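Local coordinates for phosphoribosylformylglycinamidine synthase 2 (Thermus thermophilus, PDB 3VIU), which belongs to the AIR synthase-related (PurM-like) family of synthases and binds adenosine-5'-diphosphate and a magnesium ion, at residues Leu32-Met37 and Glu358-Ala363; Glu298-Glu303 and Phe343-Arg348; Lys446-Pro451 and Leu466-Arg471; Glu672-Leu677 and Leu682-Leu687. All blocks are in the same frame, centred on the assembly; numbering follows the deposited sequence.

Contact 1 of 4, residues Leu32-Met37 and Glu358-Ala363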
# COMPACT_ATOMS: atom_id res chain seq x y z
N LEU A 32 12.02 29.51 3.49
CA LEU A 32 12.37 28.10 3.63
C LEU A 32 11.14 27.25 3.98
O LEU A 32 11.04 26.10 3.55
CB LEU A 32 13.47 27.94 4.69
CG LEU A 32 14.92 27.84 4.18
CD1 LEU A 32 15.11 28.65 2.92
CD2 LEU A 32 15.88 28.31 5.26
N LEU A 33 10.21 27.82 4.74
CA LEU A 33 9.00 27.10 5.10
C LEU A 33 8.16 26.80 3.85
O LEU A 33 7.66 25.68 3.67
CB LEU A 33 8.17 27.91 6.11
CG LEU A 33 8.78 28.22 7.49
CD1 LEU A 33 7.77 28.98 8.34
CD2 LEU A 33 9.18 26.93 8.20
N PHE A 34 7.99 27.81 3.00
CA PHE A 34 7.21 27.62 1.78
C PHE A 34 7.86 26.64 0.82
O PHE A 34 7.18 25.78 0.25
CB PHE A 34 6.99 28.96 1.07
CG PHE A 34 5.86 29.76 1.63
CD1 PHE A 34 6.09 30.78 2.54
CD2 PHE A 34 4.54 29.47 1.26
CE1 PHE A 34 5.02 31.51 3.08
CE2 PHE A 34 3.48 30.19 1.79
CZ PHE A 34 3.72 31.21 2.70
N LYS A 35 9.17 26.75 0.64
CA LYS A 35 9.88 25.85 -0.25
C LYS A 35 9.49 24.41 0.05
O LYS A 35 9.25 23.62 -0.86
CB LYS A 35 11.40 26.01 -0.11
CG LYS A 35 12.20 25.10 -1.04
CD LYS A 35 13.70 25.12 -0.75
CE LYS A 35 14.02 24.52 0.62
NZ LYS A 35 15.49 24.39 0.86
N VAL A 36 9.40 24.07 1.33
CA VAL A 36 9.05 22.71 1.74
C VAL A 36 7.55 22.42 1.76
O VAL A 36 7.12 21.34 1.33
CB VAL A 36 9.65 22.39 3.14
CG1 VAL A 36 9.32 20.96 3.55
CG2 VAL A 36 11.16 22.59 3.11
N MSE A 37 6.74 23.35 2.25
CA MSE A 37 5.30 23.13 2.31
C MSE A 37 4.63 23.17 0.94
O MSE A 37 3.55 22.60 0.75
CB MSE A 37 4.63 24.15 3.23
CG MSE A 37 4.93 23.92 4.71
SE MSE A 37 4.28 22.20 5.38
CE MSE A 37 2.41 22.65 5.63
N GLU A 358 -3.53 29.27 6.02
CA GLU A 358 -4.04 28.97 4.68
C GLU A 358 -2.95 29.06 3.62
O GLU A 358 -2.86 28.23 2.72
CB GLU A 358 -5.16 29.93 4.30
CG GLU A 358 -5.77 29.60 2.94
CD GLU A 358 -6.62 30.71 2.38
OE1 GLU A 358 -6.05 31.76 2.01
OE2 GLU A 358 -7.85 30.54 2.32
N ALA A 359 -2.12 30.10 3.72
CA ALA A 359 -1.04 30.31 2.77
C ALA A 359 -0.08 29.13 2.73
O ALA A 359 0.48 28.80 1.68
CB ALA A 359 -0.28 31.59 3.12
N LEU A 360 0.09 28.49 3.88
CA LEU A 360 1.00 27.36 4.00
C LEU A 360 0.40 26.00 3.64
O LEU A 360 1.10 25.13 3.11
CB LEU A 360 1.55 27.33 5.42
CG LEU A 360 3.06 27.13 5.58
CD1 LEU A 360 3.83 27.97 4.56
CD2 LEU A 360 3.44 27.53 6.99
N ALA A 361 -0.89 25.81 3.89
CA ALA A 361 -1.56 24.54 3.62
C ALA A 361 -2.28 24.43 2.29
O ALA A 361 -2.53 23.32 1.80
CB ALA A 361 -2.54 24.23 4.76
N GLU A 362 -2.63 25.56 1.69
CA GLU A 362 -3.35 25.54 0.42
C GLU A 362 -2.53 26.13 -0.72
O GLU A 362 -2.77 27.27 -1.14
CB GLU A 362 -4.67 26.29 0.56
CG GLU A 362 -5.65 25.61 1.50
CD GLU A 362 -7.00 26.32 1.58
OE1 GLU A 362 -7.64 26.49 0.52
OE2 GLU A 362 -7.41 26.71 2.70
N ALA A 363 -1.58 25.35 -1.22
CA ALA A 363 -0.71 25.76 -2.31
C ALA A 363 -1.41 25.66 -3.66
O ALA A 363 -2.41 24.96 -3.82
CB ALA A 363 0.55 24.91 -2.31
O HOH W 1 0.82 22.28 1.80
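Leu360 meets Phe34 and Met37 at once, and it contributes more buried surface than any other residue of the contact. Its CD1 methyl stands over the aromatic face of Phe34: CD1 is 3.6 Å from the centroid of the Phe34 ring and only 13° off the ring normal, a CH-pi contact well centred on the ring. The same ring turns its edge to the other helix, where Phe34 CE2 comes within 3.3 Å of Ala359 O, near the ring plane. That carbonyl oxygen also accepts a hydrogen bond from Trp38 NE1, and the Trp38 ring meets Phe34 edge-to-face.

The pairing is helix against helix. Helix 28-37 of the N-terminal linker region lies against the short helix 357-361, which directly follows edge strand 350-356 of the PurM-like domain's mixed sheet, so the contact fastens the linker to that domain.

Met37, a selenomethionine in this model, packs against another part of Leu360. Its CG is 3.8 Å from Leu360 CG, and the two side chains cross at about a right angle. Bends at chi2 (-62°) and chi3 (-80°) fold the Met37 chain back, so that its CE terminus lies 3.8 Å from Leu360 O. Met37 CB approaches that oxygen as well, at 3.7 Å. The backbones are joined by one water, which donates to Met37 O at 2.9 Å and to Leu360 O at 3.1 Å. Ser267 and Ser270 of helix 264-275 also touch Met37, whose side chain is about 8 Å from the bound ADP.

Contact 2 of 4, residues Glu298-Glu303 and Phe343-Arg348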
# COMPACT_ATOMS: atom_id res chain seq x y z
N GLU A 298 16.38 25.20 11.05
CA GLU A 298 16.80 23.83 11.33
C GLU A 298 15.82 23.12 12.25
O GLU A 298 15.48 21.95 12.04
CB GLU A 298 18.19 23.81 11.96
CG GLU A 298 19.31 24.06 10.98
CD GLU A 298 20.66 24.19 11.67
OE1 GLU A 298 21.68 24.13 10.95
OE2 GLU A 298 20.70 24.37 12.91
N LEU A 299 15.38 23.81 13.29
CA LEU A 299 14.44 23.22 14.22
C LEU A 299 13.10 23.03 13.53
O LEU A 299 12.48 21.97 13.63
CB LEU A 299 14.28 24.12 15.46
CG LEU A 299 15.53 24.25 16.34
CD1 LEU A 299 15.36 25.37 17.35
CD2 LEU A 299 15.81 22.92 17.03
N LEU A 300 12.67 24.06 12.81
CA LEU A 300 11.39 24.04 12.10
C LEU A 300 11.27 22.99 11.00
O LEU A 300 10.20 22.41 10.81
CB LEU A 300 11.10 25.41 11.50
CG LEU A 300 10.69 26.54 12.45
CD1 LEU A 300 10.80 27.87 11.74
CD2 LEU A 300 9.27 26.30 12.93
N LEU A 301 12.35 22.74 10.28
CA LEU A 301 12.29 21.79 9.17
C LEU A 301 12.92 20.42 9.40
O LEU A 301 12.92 19.58 8.51
CB LEU A 301 12.88 22.45 7.92
CG LEU A 301 12.17 23.77 7.60
CD1 LEU A 301 12.65 24.33 6.28
CD2 LEU A 301 10.68 23.52 7.57
N SER A 302 13.45 20.19 10.60
CA SER A 302 14.04 18.90 10.89
C SER A 302 12.97 17.84 10.72
O SER A 302 11.80 18.07 11.04
CB SER A 302 14.54 18.84 12.33
OG SER A 302 14.83 17.50 12.69
N GLU A 303 13.37 16.68 10.23
CA GLU A 303 12.43 15.58 10.06
C GLU A 303 12.93 14.40 10.89
O GLU A 303 12.88 13.26 10.45
CB GLU A 303 12.33 15.20 8.58
CG GLU A 303 11.79 16.34 7.73
CD GLU A 303 11.71 16.01 6.25
OE1 GLU A 303 11.22 16.87 5.48
OE2 GLU A 303 12.14 14.90 5.87
N PHE A 343 0.57 30.82 11.69
CA PHE A 343 1.58 29.94 12.26
C PHE A 343 2.65 30.93 12.73
O PHE A 343 3.43 31.44 11.92
CB PHE A 343 2.17 28.99 11.21
CG PHE A 343 3.19 28.03 11.77
CD1 PHE A 343 4.34 27.73 11.05
CD2 PHE A 343 3.01 27.45 13.02
CE1 PHE A 343 5.30 26.86 11.57
CE2 PHE A 343 3.95 26.58 13.55
CZ PHE A 343 5.10 26.28 12.82
N ARG A 344 2.65 31.22 14.02
CA ARG A 344 3.61 32.16 14.60
C ARG A 344 4.72 31.40 15.29
O ARG A 344 4.48 30.59 16.18
CB ARG A 344 2.90 33.07 15.60
CG ARG A 344 3.79 34.17 16.18
CD ARG A 344 3.03 34.95 17.24
NE ARG A 344 1.85 35.59 16.68
CZ ARG A 344 0.72 35.78 17.35
NH1 ARG A 344 -0.31 36.37 16.75
NH2 ARG A 344 0.59 35.35 18.60
N VAL A 345 5.95 31.66 14.87
CA VAL A 345 7.09 30.98 15.44
C VAL A 345 7.96 31.90 16.30
O VAL A 345 8.47 32.92 15.83
CB VAL A 345 7.95 30.34 14.33
CG1 VAL A 345 9.06 29.51 14.95
CG2 VAL A 345 7.06 29.47 13.45
N LEU A 346 8.11 31.53 17.57
CA LEU A 346 8.91 32.29 18.51
C LEU A 346 10.23 31.58 18.80
O LEU A 346 10.27 30.35 18.92
CB LEU A 346 8.16 32.50 19.83
CG LEU A 346 6.88 33.34 19.80
CD1 LEU A 346 6.34 33.49 21.21
CD2 LEU A 346 7.18 34.71 19.20
N PHE A 347 11.30 32.36 18.90
CA PHE A 347 12.61 31.81 19.18
C PHE A 347 13.40 32.87 19.93
O PHE A 347 13.46 34.03 19.51
CB PHE A 347 13.34 31.43 17.90
CG PHE A 347 14.73 30.89 18.12
CD1 PHE A 347 15.84 31.60 17.68
CD2 PHE A 347 14.92 29.67 18.76
CE1 PHE A 347 17.14 31.09 17.87
CE2 PHE A 347 16.21 29.15 18.96
CZ PHE A 347 17.31 29.86 18.51
N ARG A 348 13.98 32.48 21.06
CA ARG A 348 14.76 33.38 21.89
C ARG A 348 14.12 34.76 21.99
O ARG A 348 14.75 35.77 21.70
CB ARG A 348 16.19 33.48 21.34
CG ARG A 348 16.95 32.14 21.36
CD ARG A 348 18.34 32.24 20.73
NE ARG A 348 19.24 33.14 21.44
CZ ARG A 348 19.92 32.80 22.54
NH1 ARG A 348 20.73 33.69 23.12
NH2 ARG A 348 19.81 31.58 23.06
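Next to Leu299 and Leu300, which reach across to strand 343-347, the OE2 oxygen of Glu298 is gripped by two groups: a salt bridge from Arg206 NH2 and a hydrogen bond from the backbone N of Thr295. Neither bond involves strand 343-347, and no hydrogen bond spans the two segments. What joins them is apolar contact between side chains.

Leu300 and Val345 reach toward each other tip to tip, and this approach is the closest of the contact. Leu300 CD2 is 3.8 Å from Val345 CG1 and 3.9 Å from Val345 CG2, so one leucine methyl sits against both branches of the valine. The CD1 methyl of Leu300 adds a further touch on Val345 CG1 at 4.0 Å. Two residues before the valine, Phe343 CZ lies 4.2 Å from the same Leu300 CD2. Within the strand, Val345 CG2 lies 3.6 Å above the plane of the Phe343 ring, displaced toward its rim.

Farther along, Leu299 CD1 approaches Phe347 CE2 at 4.2 Å, the two side chains crossing at about a right angle. Phe347 holds CG anti to its own N (chi1 179°), which extends the ring out from the strand to the leucine. One face of that ring carries Arg348 CG, 3.6 Å above the plane and over the centre.

Phe343, Val345 and Phe347 thus point to the helix from every second position, the arrangement of a helix lying on a beta-sheet in the alpha/beta C-terminal domain of AIR synthase-related proteins.

Contact 3 of 4, residues Lys446-Pro451 and Leu466-Arg471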
# COMPACT_ATOMS: atom_id res chain seq x y z
N LYS A 446 -4.62 -6.90 1.37
CA LYS A 446 -3.75 -7.23 0.26
C LYS A 446 -3.42 -5.96 -0.52
O LYS A 446 -4.19 -5.01 -0.53
CB LYS A 446 -4.45 -8.24 -0.65
CG LYS A 446 -3.54 -9.30 -1.26
CD LYS A 446 -2.64 -8.74 -2.32
CE LYS A 446 -1.75 -9.82 -2.91
NZ LYS A 446 -0.87 -10.40 -1.87
N VAL A 447 -2.25 -5.95 -1.14
CA VAL A 447 -1.82 -4.81 -1.95
C VAL A 447 -1.39 -5.38 -3.30
O VAL A 447 -0.66 -6.37 -3.34
CB VAL A 447 -0.66 -4.05 -1.28
CG1 VAL A 447 0.46 -5.01 -0.92
CG2 VAL A 447 -0.13 -2.99 -2.22
N ASP A 448 -1.84 -4.78 -4.40
CA ASP A 448 -1.47 -5.27 -5.73
C ASP A 448 -1.27 -4.19 -6.78
O ASP A 448 -1.69 -3.06 -6.63
CB ASP A 448 -2.55 -6.19 -6.31
CG ASP A 448 -2.65 -7.53 -5.62
OD1 ASP A 448 -3.67 -7.74 -4.92
OD2 ASP A 448 -1.74 -8.38 -5.79
N GLN A 449 -0.62 -4.61 -7.87
CA GLN A 449 -0.38 -3.83 -9.07
C GLN A 449 0.58 -4.62 -9.94
O GLN A 449 1.53 -5.25 -9.45
CB GLN A 449 0.13 -2.41 -8.80
CG GLN A 449 1.62 -2.21 -8.72
CD GLN A 449 2.33 -2.19 -10.06
OE1 GLN A 449 1.95 -1.47 -10.99
NE2 GLN A 449 3.38 -2.98 -10.16
N ASN A 450 0.28 -4.62 -11.24
CA ASN A 450 1.06 -5.32 -12.24
C ASN A 450 1.72 -4.28 -13.14
O ASN A 450 1.06 -3.61 -13.93
CB ASN A 450 0.10 -6.23 -13.03
CG ASN A 450 0.80 -7.04 -14.11
OD1 ASN A 450 0.47 -8.22 -14.31
ND2 ASN A 450 1.75 -6.43 -14.81
N PRO A 451 3.05 -4.14 -13.05
CA PRO A 451 3.78 -3.16 -13.86
C PRO A 451 3.73 -3.35 -15.37
O PRO A 451 3.78 -2.37 -16.12
CB PRO A 451 5.20 -3.24 -13.31
CG PRO A 451 5.30 -4.64 -12.85
CD PRO A 451 3.97 -4.88 -12.17
N LEU A 466 -6.90 -2.53 -8.48
CA LEU A 466 -7.98 -2.48 -7.51
C LEU A 466 -8.80 -3.78 -7.60
O LEU A 466 -9.16 -4.38 -6.58
CB LEU A 466 -8.90 -1.29 -7.78
CG LEU A 466 -9.47 -0.61 -6.52
CD1 LEU A 466 -10.52 0.41 -6.92
CD2 LEU A 466 -10.06 -1.65 -5.59
N ALA A 467 -9.09 -4.21 -8.82
CA ALA A 467 -9.84 -5.43 -9.03
C ALA A 467 -9.14 -6.61 -8.33
O ALA A 467 -9.74 -7.29 -7.50
CB ALA A 467 -9.98 -5.71 -10.53
N GLU A 468 -7.87 -6.82 -8.66
CA GLU A 468 -7.09 -7.91 -8.08
C GLU A 468 -7.08 -7.86 -6.55
O GLU A 468 -7.36 -8.86 -5.89
CB GLU A 468 -5.65 -7.89 -8.60
CG GLU A 468 -4.85 -9.14 -8.19
CD GLU A 468 -3.46 -9.20 -8.80
OE1 GLU A 468 -2.83 -10.28 -8.75
OE2 GLU A 468 -2.98 -8.18 -9.33
N ALA A 469 -6.76 -6.70 -5.99
CA ALA A 469 -6.73 -6.56 -4.54
C ALA A 469 -8.08 -6.95 -3.93
O ALA A 469 -8.14 -7.69 -2.95
CB ALA A 469 -6.37 -5.13 -4.16
N CYS A 470 -9.17 -6.47 -4.52
CA CYS A 470 -10.49 -6.82 -4.02
C CYS A 470 -10.78 -8.31 -4.21
O CYS A 470 -11.42 -8.93 -3.36
CB CYS A 470 -11.56 -6.00 -4.74
SG CYS A 470 -11.54 -4.27 -4.29
N ARG A 471 -10.29 -8.88 -5.32
CA ARG A 471 -10.50 -10.29 -5.60
C ARG A 471 -9.78 -11.13 -4.55
O ARG A 471 -10.33 -12.12 -4.05
CB ARG A 471 -9.98 -10.64 -7.00
CG ARG A 471 -10.39 -12.04 -7.48
CD ARG A 471 -9.73 -12.40 -8.79
NE ARG A 471 -9.88 -11.32 -9.77
CZ ARG A 471 -8.86 -10.71 -10.37
NH1 ARG A 471 -9.10 -9.75 -11.24
NH2 ARG A 471 -7.60 -11.07 -10.11
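Two carboxylates, those of Asp448 and Glu468, lie stacked with their planes only 9° apart, although the side chains that carry them cross at about a right angle. Asp448 OD2 is 3.6 Å from Glu468 CD and 3.7 Å from Glu468 OE1, a like-charge approach. Glu623 brings a further acid close to Glu468; the magnesium ion, about 5 Å from the Glu468 side chain, may offset part of this negative charge.

The polar bond of Asp448 points elsewhere: OD1 accepts from ND2 of Asn472, a magnesium ligand, a bond consistent with Asp448 orienting this first-shell residue from the second shell. No hydrogen bond links the two segments themselves.

Packing of backbone and methyl completes the contact. Asp448 OD1 rests 3.3 Å from Ala469 CA and 3.8 Å from Ala469 CB, while Lys446 O lies 4.2 Å from that same CB.

Strand 446-448 and helix 466-471 run nearly antiparallel, at 156°, with their axes 7.3 Å apart at closest approach. Ala469 and Cys470 also touch Val543 of neighbouring strand 538-548, and Leu466 reaches helix 495-515. Two residues beyond Ala469, Arg471 makes salt bridges to Glu599 of helix 596-611 and to the magnesium ligand Asp620, tying this N-terminal-type domain to its C-terminal-type partner.

Contact 4 of 4, residues Glu672-Leu677 and Leu682-Leu687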
# COMPACT_ATOMS: atom_id res chain seq x y z
N GLU A 672 -25.05 -28.00 -5.37
CA GLU A 672 -25.46 -26.72 -4.78
C GLU A 672 -24.54 -25.59 -5.23
O GLU A 672 -24.98 -24.46 -5.41
CB GLU A 672 -25.41 -26.78 -3.26
CG GLU A 672 -26.27 -27.83 -2.61
CD GLU A 672 -25.93 -27.97 -1.14
OE1 GLU A 672 -26.11 -26.99 -0.39
OE2 GLU A 672 -25.45 -29.05 -0.75
N ALA A 673 -23.26 -25.91 -5.39
CA ALA A 673 -22.29 -24.92 -5.81
C ALA A 673 -22.53 -24.57 -7.26
O ALA A 673 -22.59 -23.39 -7.62
CB ALA A 673 -20.87 -25.46 -5.62
N THR A 674 -22.69 -25.59 -8.09
CA THR A 674 -22.92 -25.36 -9.51
C THR A 674 -24.27 -24.68 -9.74
O THR A 674 -24.45 -23.93 -10.70
CB THR A 674 -22.86 -26.68 -10.31
OG1 THR A 674 -23.84 -27.59 -9.80
CG2 THR A 674 -21.47 -27.30 -10.19
N LEU A 675 -25.22 -24.93 -8.85
CA LEU A 675 -26.52 -24.32 -8.98
C LEU A 675 -26.36 -22.82 -8.71
O LEU A 675 -26.94 -21.98 -9.41
CB LEU A 675 -27.48 -24.95 -7.97
CG LEU A 675 -28.99 -24.85 -8.19
CD1 LEU A 675 -29.48 -23.44 -7.93
CD2 LEU A 675 -29.33 -25.30 -9.61
N LEU A 676 -25.54 -22.48 -7.72
CA LEU A 676 -25.29 -21.09 -7.36
C LEU A 676 -24.63 -20.31 -8.50
O LEU A 676 -25.09 -19.23 -8.88
CB LEU A 676 -24.42 -21.03 -6.09
CG LEU A 676 -23.97 -19.68 -5.52
CD1 LEU A 676 -23.59 -19.84 -4.05
CD2 LEU A 676 -22.79 -19.13 -6.32
N LEU A 677 -23.56 -20.86 -9.06
CA LEU A 677 -22.87 -20.19 -10.15
C LEU A 677 -23.80 -19.97 -11.34
O LEU A 677 -23.77 -18.91 -11.97
CB LEU A 677 -21.65 -21.00 -10.59
CG LEU A 677 -20.58 -21.18 -9.52
CD1 LEU A 677 -19.49 -22.09 -10.05
CD2 LEU A 677 -20.03 -19.83 -9.10
N LEU A 682 -22.78 -17.17 -14.41
CA LEU A 682 -21.33 -17.21 -14.50
C LEU A 682 -20.77 -18.45 -15.20
O LEU A 682 -21.14 -19.58 -14.88
CB LEU A 682 -20.72 -17.11 -13.10
CG LEU A 682 -20.93 -15.82 -12.30
CD1 LEU A 682 -20.14 -15.88 -10.99
CD2 LEU A 682 -20.48 -14.63 -13.13
N PRO A 683 -19.87 -18.25 -16.17
CA PRO A 683 -19.28 -19.40 -16.86
C PRO A 683 -18.45 -20.13 -15.82
O PRO A 683 -17.85 -19.49 -14.96
CB PRO A 683 -18.41 -18.75 -17.93
CG PRO A 683 -19.04 -17.39 -18.15
CD PRO A 683 -19.38 -16.98 -16.74
N TYR A 684 -18.43 -21.45 -15.89
CA TYR A 684 -17.65 -22.23 -14.93
C TYR A 684 -17.36 -23.60 -15.51
O TYR A 684 -17.91 -23.98 -16.54
CB TYR A 684 -18.42 -22.38 -13.61
CG TYR A 684 -19.53 -23.41 -13.64
CD1 TYR A 684 -19.26 -24.77 -13.44
CD2 TYR A 684 -20.85 -23.04 -13.87
CE1 TYR A 684 -20.27 -25.73 -13.48
CE2 TYR A 684 -21.88 -23.99 -13.91
CZ TYR A 684 -21.57 -25.33 -13.72
OH TYR A 684 -22.57 -26.28 -13.77
N ARG A 685 -16.48 -24.33 -14.84
CA ARG A 685 -16.10 -25.67 -15.27
C ARG A 685 -15.62 -26.54 -14.12
O ARG A 685 -15.01 -26.05 -13.17
CB ARG A 685 -14.99 -25.62 -16.32
CG ARG A 685 -15.46 -25.35 -17.75
CD ARG A 685 -14.66 -26.19 -18.74
NE ARG A 685 -14.96 -27.62 -18.63
CZ ARG A 685 -14.05 -28.59 -18.61
NH1 ARG A 685 -12.75 -28.30 -18.68
NH2 ARG A 685 -14.44 -29.85 -18.50
N VAL A 686 -15.91 -27.83 -14.22
CA VAL A 686 -15.49 -28.80 -13.23
C VAL A 686 -14.24 -29.45 -13.82
O VAL A 686 -14.33 -30.39 -14.60
CB VAL A 686 -16.57 -29.88 -13.00
CG1 VAL A 686 -16.10 -30.85 -11.93
CG2 VAL A 686 -17.88 -29.23 -12.60
N LEU A 687 -13.07 -28.93 -13.45
CA LEU A 687 -11.80 -29.42 -13.96
C LEU A 687 -11.39 -30.82 -13.53
O LEU A 687 -10.84 -31.57 -14.34
CB LEU A 687 -10.68 -28.45 -13.58
CG LEU A 687 -10.92 -26.99 -13.97
CD1 LEU A 687 -9.74 -26.16 -13.49
CD2 LEU A 687 -11.10 -26.85 -15.48
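Leu677 and Leu682 supply the one hydrogen bond between the segments: Leu682 N donates to Leu677 O over 3.2 Å, with an N-H...O angle of 167°. It ties the last turns of helix 670-679 to the residues that lead into strand 684-690.

Apolar contacts gather round Tyr684. Leu677 CD1 lies 3.7 Å from Tyr684 CB and 3.8 Å from Tyr684 CG, while Leu677 CB approaches Tyr684 CD2 at 3.9 Å. One turn earlier in the helix, Thr674 CG2 is 3.8 Å from Tyr684 CE1, so the ring extends along the helix from one residue to the other. Tyr684 chi1 is 77°, with CG set between the backbone N and the carbonyl carbon, and this turns the ring back along the helix.

Helix 670-679 joins strand 661-665 to strand 684-690, which run parallel to each other on the two sides of strand 563-567, giving a split beta-alpha-beta unit in this PurM-like C-terminal domain. The helix rests on the middle strand through Thr674 on Leu565 and Leu677 on Ile567.

The polar ends of the side chains are used within or near the helix. Thr674 OG1 is hydrogen-bonded to the carbonyls of Gln671 and Leu670, while its carbon atoms meet the tyrosine: Thr674 CB is 3.5 Å from Tyr684 OH. The tyrosine hydroxyl itself is hydrogen-bonded to Glu678 OE2, just beyond Leu677.

Overall arrangement
From the N terminus, helix 28-37 opens the longest loop, which contact 1 closes 321 residues later at helix 357-361. Contact 2 is nested inside it, joining helix 296-301 to strand 342-347 forty residues on. The two touch: Leu33 CD2 is 4.0 Å from Leu300 CD1 and 3.8 Å from Leu301 CD2, so linker, helix and sheet form one packed region. Contacts 3 and 4 follow in series, each closing a short loop in the second pair of AIR synthase-related domains: strand 441-448 to helix 458-475, then helix 670-679 to strand 684-690. Their centres are about 25 Å apart, whereas contacts 1 and 4 lie on opposite sides of the chain's centre.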